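Local coordinates for geranyltranstransferase (Legionella pneumophila subsp. pneumophila, PDB 3LOM), which transfers prenyl groups in isoprenoid biosynthesis as a geranyltransferase of the FPP/GGPP synthase family, probably making farnesyl diphosphate with the help of magnesium, at the interface of chains A and B. Numbering follows the deposited sequence. Chains: chain A/B, Geranyltranstransferase.

Contact 1: the interface of chains A and B. Residues chain A 85, 89, 95, 121, 124, 155-157, 161, 164; chain B 117-118, 121-122, 124-125.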
loop_
_atom_site.group_PDB
_atom_site.type_symbol
_atom_site.label_atom_id
_atom_site.label_comp_id
_atom_site.label_asym_id
_atom_site.label_seq_id
_atom_site.Cartn_x
_atom_site.Cartn_y
_atom_site.Cartn_z
ATOM N N TYR A 85 -8.280 -1.775 -5.201
ATOM C CA TYR A 85 -7.253 -2.749 -4.793
ATOM C C TYR A 85 -7.827 -3.825 -3.865
ATOM O O TYR A 85 -7.622 -5.023 -4.094
ATOM C CB TYR A 85 -6.014 -2.060 -4.178
ATOM C CG TYR A 85 -5.649 -2.477 -2.753
ATOM C CD1 TYR A 85 -5.144 -3.752 -2.462
ATOM C CD2 TYR A 85 -5.807 -1.584 -1.697
ATOM C CE1 TYR A 85 -4.836 -4.120 -1.157
ATOM C CE2 TYR A 85 -5.494 -1.937 -0.398
ATOM C CZ TYR A 85 -5.007 -3.199 -0.133
ATOM O OH TYR A 85 -4.700 -3.537 1.164
ATOM N N HIS A 89 -8.199 -7.974 -4.557
ATOM C CA HIS A 89 -7.609 -8.956 -3.651
ATOM C C HIS A 89 -8.640 -9.858 -2.989
ATOM O O HIS A 89 -8.412 -11.063 -2.873
ATOM C CB HIS A 89 -6.688 -8.286 -2.630
ATOM C CG HIS A 89 -5.349 -7.928 -3.192
ATOM N ND1 HIS A 89 -4.260 -7.634 -2.401
ATOM C CD2 HIS A 89 -4.913 -7.854 -4.474
ATOM C CE1 HIS A 89 -3.217 -7.375 -3.170
ATOM N NE2 HIS A 89 -3.587 -7.501 -4.431
ATOM N N MET A 95 -9.587 -15.980 -0.954
ATOM C CA MET A 95 -10.502 -15.208 -0.124
ATOM C C MET A 95 -11.972 -15.397 -0.499
ATOM O O MET A 95 -12.537 -16.448 -0.217
ATOM C CB MET A 95 -10.092 -13.733 -0.104
ATOM C CG MET A 95 -8.711 -13.515 0.513
ATOM S SD MET A 95 -8.519 -11.906 1.280
ATOM C CE MET A 95 -6.815 -11.714 0.931
ATOM N N ASP A 121 -1.600 -4.606 -5.402
ATOM C CA ASP A 121 -0.427 -4.053 -4.718
ATOM C C ASP A 121 -0.032 -2.675 -5.230
ATOM O O ASP A 121 0.246 -1.783 -4.438
ATOM C CB ASP A 121 0.770 -4.995 -4.853
ATOM C CG ASP A 121 0.655 -6.213 -3.975
ATOM O OD1 ASP A 121 -0.344 -6.325 -3.231
ATOM O OD2 ASP A 121 1.570 -7.061 -4.029
ATOM N N GLN A 124 -2.684 0.193 -4.346
ATOM C CA GLN A 124 -2.504 0.659 -2.969
ATOM C C GLN A 124 -1.419 1.720 -2.902
ATOM O O GLN A 124 -1.650 2.803 -2.363
ATOM C CB GLN A 124 -2.211 -0.488 -1.975
ATOM C CG GLN A 124 -1.722 0.030 -0.594
ATOM C CD GLN A 124 -1.931 -0.919 0.582
ATOM O OE1 GLN A 124 -2.342 -0.480 1.660
ATOM N NE2 GLN A 124 -1.635 -2.212 0.393
ATOM N N SER A 155 -7.158 1.786 6.101
ATOM C CA SER A 155 -6.946 0.713 5.124
ATOM C C SER A 155 -6.042 -0.391 5.658
ATOM O O SER A 155 -6.044 -1.515 5.147
ATOM C CB SER A 155 -6.337 1.273 3.836
ATOM O OG SER A 155 -4.989 1.643 4.061
ATOM N N GLY A 156 -5.266 -0.063 6.683
ATOM C CA GLY A 156 -4.247 -0.973 7.175
ATOM C C GLY A 156 -4.722 -2.007 8.175
ATOM O O GLY A 156 -5.904 -2.374 8.208
ATOM N N ILE A 157 -3.782 -2.469 8.994
ATOM C CA ILE A 157 -4.016 -3.574 9.929
ATOM C C ILE A 157 -4.885 -3.213 11.136
ATOM O O ILE A 157 -5.469 -4.095 11.765
ATOM C CB ILE A 157 -2.691 -4.230 10.399
ATOM C CG1 ILE A 157 -1.804 -3.230 11.153
ATOM C CG2 ILE A 157 -1.955 -4.822 9.211
ATOM C CD1 ILE A 157 -0.391 -3.774 11.487
ATOM N N VAL A 161 -7.697 -4.350 6.791
ATOM C CA VAL A 161 -6.993 -5.632 6.698
ATOM C C VAL A 161 -7.403 -6.621 7.809
ATOM O O VAL A 161 -7.610 -7.817 7.535
ATOM C CB VAL A 161 -5.451 -5.412 6.623
ATOM C CG1 VAL A 161 -4.677 -6.665 7.010
ATOM C CG2 VAL A 161 -5.057 -4.929 5.202
ATOM N N GLN A 164 -11.137 -7.646 7.066
ATOM C CA GLN A 164 -11.325 -8.707 6.076
ATOM C C GLN A 164 -10.858 -10.074 6.588
ATOM O O GLN A 164 -11.528 -11.084 6.362
ATOM C CB GLN A 164 -10.673 -8.335 4.729
ATOM C CG GLN A 164 -10.688 -9.441 3.624
ATOM C CD GLN A 164 -12.091 -9.927 3.204
ATOM O OE1 GLN A 164 -13.114 -9.417 3.655
ATOM N NE2 GLN A 164 -12.124 -10.919 2.322
ATOM N N ILE B 117 -1.795 -12.921 1.958
ATOM C CA ILE B 117 -2.147 -11.798 1.087
ATOM C C ILE B 117 -2.426 -10.554 1.931
ATOM O O ILE B 117 -1.803 -9.508 1.720
ATOM C CB ILE B 117 -3.337 -12.113 0.130
ATOM C CG1 ILE B 117 -2.990 -13.272 -0.805
ATOM C CG2 ILE B 117 -3.704 -10.876 -0.685
ATOM C CD1 ILE B 117 -4.179 -13.961 -1.441
ATOM N N LEU B 118 -3.331 -10.700 2.903
ATOM C CA LEU B 118 -3.718 -9.618 3.814
ATOM C C LEU B 118 -2.564 -9.022 4.620
ATOM O O LEU B 118 -2.473 -7.800 4.767
ATOM C CB LEU B 118 -4.853 -10.069 4.743
ATOM C CG LEU B 118 -6.202 -10.268 4.047
ATOM C CD1 LEU B 118 -7.167 -11.020 4.922
ATOM C CD2 LEU B 118 -6.828 -8.954 3.538
ATOM N N ASP B 121 -0.513 -6.953 2.279
ATOM C CA ASP B 121 -1.276 -5.720 2.094
ATOM C C ASP B 121 -1.125 -4.758 3.264
ATOM O O ASP B 121 -0.936 -3.557 3.067
ATOM C CB ASP B 121 -2.758 -6.045 1.887
ATOM C CG ASP B 121 -3.032 -6.720 0.564
ATOM O OD1 ASP B 121 -2.099 -6.826 -0.257
ATOM O OD2 ASP B 121 -4.190 -7.141 0.351
ATOM N N GLY B 122 -1.204 -5.305 4.480
ATOM C CA GLY B 122 -1.117 -4.521 5.714
ATOM C C GLY B 122 0.255 -3.944 6.005
ATOM O O GLY B 122 0.352 -2.814 6.482
ATOM N N GLN B 124 2.489 -3.143 3.737
ATOM C CA GLN B 124 2.709 -2.056 2.777
ATOM C C GLN B 124 2.106 -0.757 3.327
ATOM O O GLN B 124 2.773 0.277 3.330
ATOM C CB GLN B 124 2.192 -2.368 1.350
ATOM C CG GLN B 124 2.276 -1.123 0.461
ATOM C CD GLN B 124 2.005 -1.306 -1.028
ATOM O OE1 GLN B 124 2.619 -0.616 -1.835
ATOM N NE2 GLN B 124 1.071 -2.184 -1.395
ATOM N N ALA B 125 0.859 -0.833 3.802
ATOM C CA ALA B 125 0.196 0.291 4.481
ATOM C C ALA B 125 0.901 0.728 5.761
ATOM O O ALA B 125 1.080 1.928 5.984
ATOM C CB ALA B 125 -1.261 -0.037 4.781
HETATM O O HOH W 1 -6.512 -6.152 1.569
HETATM O O HOH W 2 -0.695 -4.278 -1.251
HETATM O O HOH W 3 -1.292 -1.537 8.325
#

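Contact 2: the interface of chains A and B. Residues chain A 125, 128-129, 132; chain B 124, 128, 148-149, 152-153, 155-156.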
loop_
_atom_site.group_PDB
_atom_site.type_symbol
_atom_site.label_atom_id
_atom_site.label_comp_id
_atom_site.label_asym_id
_atom_site.label_seq_id
_atom_site.Cartn_x
_atom_site.Cartn_y
_atom_site.Cartn_z
ATOM N N ALA A 125 -0.254 1.411 -3.474
ATOM C CA ALA A 125 0.837 2.374 -3.572
ATOM C C ALA A 125 0.464 3.625 -4.386
ATOM O O ALA A 125 0.878 4.731 -4.027
ATOM C CB ALA A 125 2.075 1.716 -4.141
ATOM N N ILE A 128 -1.537 6.437 -2.587
ATOM C CA ILE A 128 -0.631 7.225 -1.754
ATOM C C ILE A 128 0.256 8.164 -2.588
ATOM O O ILE A 128 0.438 9.322 -2.203
ATOM C CB ILE A 128 0.194 6.299 -0.828
ATOM C CG1 ILE A 128 -0.754 5.529 0.094
ATOM C CG2 ILE A 128 1.209 7.079 0.003
ATOM C CD1 ILE A 128 -0.256 4.153 0.464
ATOM N N GLU A 129 0.782 7.681 -3.722
ATOM C CA GLU A 129 1.553 8.521 -4.669
ATOM C C GLU A 129 0.752 9.730 -5.148
ATOM O O GLU A 129 1.231 10.859 -5.084
ATOM C CB GLU A 129 2.040 7.704 -5.878
ATOM C CG GLU A 129 2.996 8.453 -6.826
ATOM C CD GLU A 129 3.937 7.533 -7.606
ATOM O OE1 GLU A 129 4.971 8.031 -8.105
ATOM O OE2 GLU A 129 3.666 6.321 -7.719
ATOM N N LEU A 132 0.288 12.318 -2.319
ATOM C CA LEU A 132 1.513 13.063 -2.061
ATOM C C LEU A 132 1.973 14.040 -3.151
ATOM O O LEU A 132 2.321 15.174 -2.822
ATOM C CB LEU A 132 2.655 12.119 -1.699
ATOM C CG LEU A 132 2.510 11.257 -0.444
ATOM C CD1 LEU A 132 3.786 10.473 -0.276
ATOM C CD2 LEU A 132 2.177 12.071 0.815
ATOM N N GLN B 124 2.489 -3.143 3.737
ATOM C CA GLN B 124 2.709 -2.056 2.777
ATOM C C GLN B 124 2.106 -0.757 3.327
ATOM O O GLN B 124 2.773 0.277 3.330
ATOM C CB GLN B 124 2.192 -2.368 1.350
ATOM C CG GLN B 124 2.276 -1.123 0.461
ATOM C CD GLN B 124 2.005 -1.306 -1.028
ATOM O OE1 GLN B 124 2.619 -0.616 -1.835
ATOM N NE2 GLN B 124 1.071 -2.184 -1.395
ATOM N N ILE B 128 3.832 3.020 5.425
ATOM C CA ILE B 128 3.438 4.399 5.155
ATOM C C ILE B 128 2.991 5.059 6.460
ATOM O O ILE B 128 3.396 6.185 6.754
ATOM C CB ILE B 128 2.311 4.490 4.075
ATOM C CG1 ILE B 128 2.675 3.692 2.808
ATOM C CG2 ILE B 128 1.943 5.943 3.762
ATOM C CD1 ILE B 128 4.023 4.021 2.189
ATOM N N THR B 148 8.440 9.864 1.950
ATOM C CA THR B 148 7.334 8.927 1.733
ATOM C C THR B 148 7.064 8.768 0.224
ATOM O O THR B 148 6.747 7.666 -0.237
ATOM C CB THR B 148 6.066 9.363 2.520
ATOM O OG1 THR B 148 6.430 9.655 3.873
ATOM C CG2 THR B 148 4.995 8.277 2.549
ATOM N N GLN B 149 7.227 9.866 -0.523
ATOM C CA GLN B 149 7.194 9.866 -1.994
ATOM C C GLN B 149 8.166 8.866 -2.607
ATOM O O GLN B 149 7.774 8.053 -3.438
ATOM C CB GLN B 149 7.501 11.260 -2.550
ATOM C CG GLN B 149 6.282 12.124 -2.842
ATOM C CD GLN B 149 5.855 12.076 -4.302
ATOM O OE1 GLN B 149 5.919 13.087 -5.007
ATOM N NE2 GLN B 149 5.422 10.904 -4.763
ATOM N N VAL B 152 7.080 5.061 -2.112
ATOM C CA VAL B 152 5.920 4.724 -2.908
ATOM C C VAL B 152 6.196 4.765 -4.439
ATOM O O VAL B 152 5.607 3.982 -5.205
ATOM C CB VAL B 152 4.719 5.562 -2.410
ATOM C CG1 VAL B 152 3.917 6.090 -3.521
ATOM C CG2 VAL B 152 3.851 4.718 -1.492
ATOM N N ASN B 153 7.114 5.640 -4.865
ATOM C CA ASN B 153 7.562 5.699 -6.261
ATOM C C ASN B 153 8.267 4.403 -6.649
ATOM O O ASN B 153 7.968 3.797 -7.685
ATOM C CB ASN B 153 8.526 6.878 -6.494
ATOM C CG ASN B 153 7.819 8.229 -6.570
ATOM O OD1 ASN B 153 8.395 9.216 -7.031
ATOM N ND2 ASN B 153 6.579 8.283 -6.103
ATOM N N SER B 155 8.310 1.451 -5.047
ATOM C CA SER B 155 7.617 0.201 -4.713
ATOM C C SER B 155 6.394 -0.051 -5.582
ATOM O O SER B 155 5.876 -1.171 -5.624
ATOM C CB SER B 155 7.173 0.212 -3.249
ATOM O OG SER B 155 5.979 0.963 -3.123
ATOM N N GLY B 156 5.916 0.990 -6.253
ATOM C CA GLY B 156 4.654 0.902 -6.979
ATOM C C GLY B 156 4.763 0.442 -8.425
ATOM O O GLY B 156 5.717 -0.258 -8.801
HETATM O O HOH W 4 3.010 4.235 -6.272
#

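Contact 1: the interface of chains A and B
Helix 113-134 of chain B lies here against helices 69-91, 113-135 and 160-169 of chain A, beside the two-fold axis of a homodimer typical of trans-prenyl synthases. The direct polar contact centres on the carboxylate of B:Asp121, which meets the imidazole of A:His89 tip to tip. ND1 of A:His89 donates to OD2 of B:Asp121 at 2.8 Å, 165° at the hydrogen, through the syn lone pair. Ring and carboxylate are nearly coplanar (22°), which would help hold the rotation of both groups; the nearby carboxylate could favour a protonated imidazole. A:Tyr85 slides past the same aspartate in the opposite direction, its ring almost perpendicular to the carboxylate and its CE1 edge toward CG.

Two hydrogen bonds from side-chain amides cross as near-twins. Both A:Gln124 and B:Gln124 have CG anti to the backbone N and chains extended beyond CG. NE2 of B:Gln124 reaches the backbone O of A:Asp121 at 3.2 Å, while NE2 of A:Gln124 reaches O of B:Asp121 at 3.1 Å, each on a carbonyl lone pair.

Water 2 joins both glutamine NE2 atoms and OD1 of both aspartates; water 1 links the phenol OH of A:Tyr85 to OD2 of B:Asp121.

On the apolar flank the A:Met95 side chain crosses B:Ile117 and B:Leu118 obliquely and sets its methyl CE against both. A:Met95 lies within, and A:His89 directly precedes, the family's first aspartate-rich motif, DDLPAMD, which binds magnesium and the allylic diphosphate. A:Val161 sets CG1 against the backbone O of B:Leu118. The tightest carbon contact is CE of A:Met95 to CG of B:Leu118, 3.5 Å.

Contact 2: the interface of chains A and B
A:Ile128 and B:Ile128 meet tip to tip in the apolar centre, with CD1 of A:Ile128 3.8 Å from CG1 of B:Ile128. The symmetry-equivalent side chains differ beyond CB: CG1 is anti to the carbonyl carbon in both, but chi2 is 148° in A:Ile128 and -53° in B:Ile128. Local two-fold symmetry is therefore broken at the end of the chain, and one copy presents its terminal methyl to the methylene of the other.

B:Val152 crosses A:Ile128 at about a right angle and divides its two methyls between neighbours. CG2 packs on CG2 of A:Ile128 at 3.8 Å, while CG1 lies 3.4 Å from CB of A:Glu129 and also approaches the backbone O of A:Ala125. The methyl of A:Ala125 packs on the CA of B:Gly156 and, in a different direction, touches OE1 of B:Gln124.

Farther along, A:Leu132, with CG anti to the carbonyl carbon, lays CD1 over the backbone between B:Thr148 and B:Gln149. CD1 is 3.8 Å from CB of B:Thr148; B:Gln149 is poorly ordered.

At the polar rim A:Glu129 extends with CG anti to the backbone N and crosses B:Asn153. OE1 of A:Glu129 and ND2 of B:Asn153 are 2.6 Å apart, yet the N-H directions set by the amide geometry miss the oxygen, so this is close polar packing and not a hydrogen bond. The other carboxylate oxygen, OE2 of A:Glu129, is 2.6 Å from water 4, and the same water stands 2.8 Å from the backbone O of B:Val152, bridging the chains.

In the mainly helical prenyl synthase fold, this site packs helix 113-135 of chain A against helix 141-155 of chain B, with helix 113-134 of chain B alongside.

About 14 Å separates the C-alpha centres of contact 1 and contact 2, and both draw on helix 113-135 of chain A and helix 113-134 of chain B. B:Gln124 belongs to both: its amide nitrogen serves contact 1 and its amide oxygen faces contact 2. Polar and water-mediated pairing in contact 1 thus gives way along one helix to mainly apolar packing in contact 2. Because the interface is two-fold symmetric, each contact recurs with the chains exchanged, and both probably belong to one helical seam along that axis. Such pairing fits the family's usual homodimer and, since contact 1 adjoins the aspartate-rich motif, probably steadies each active site.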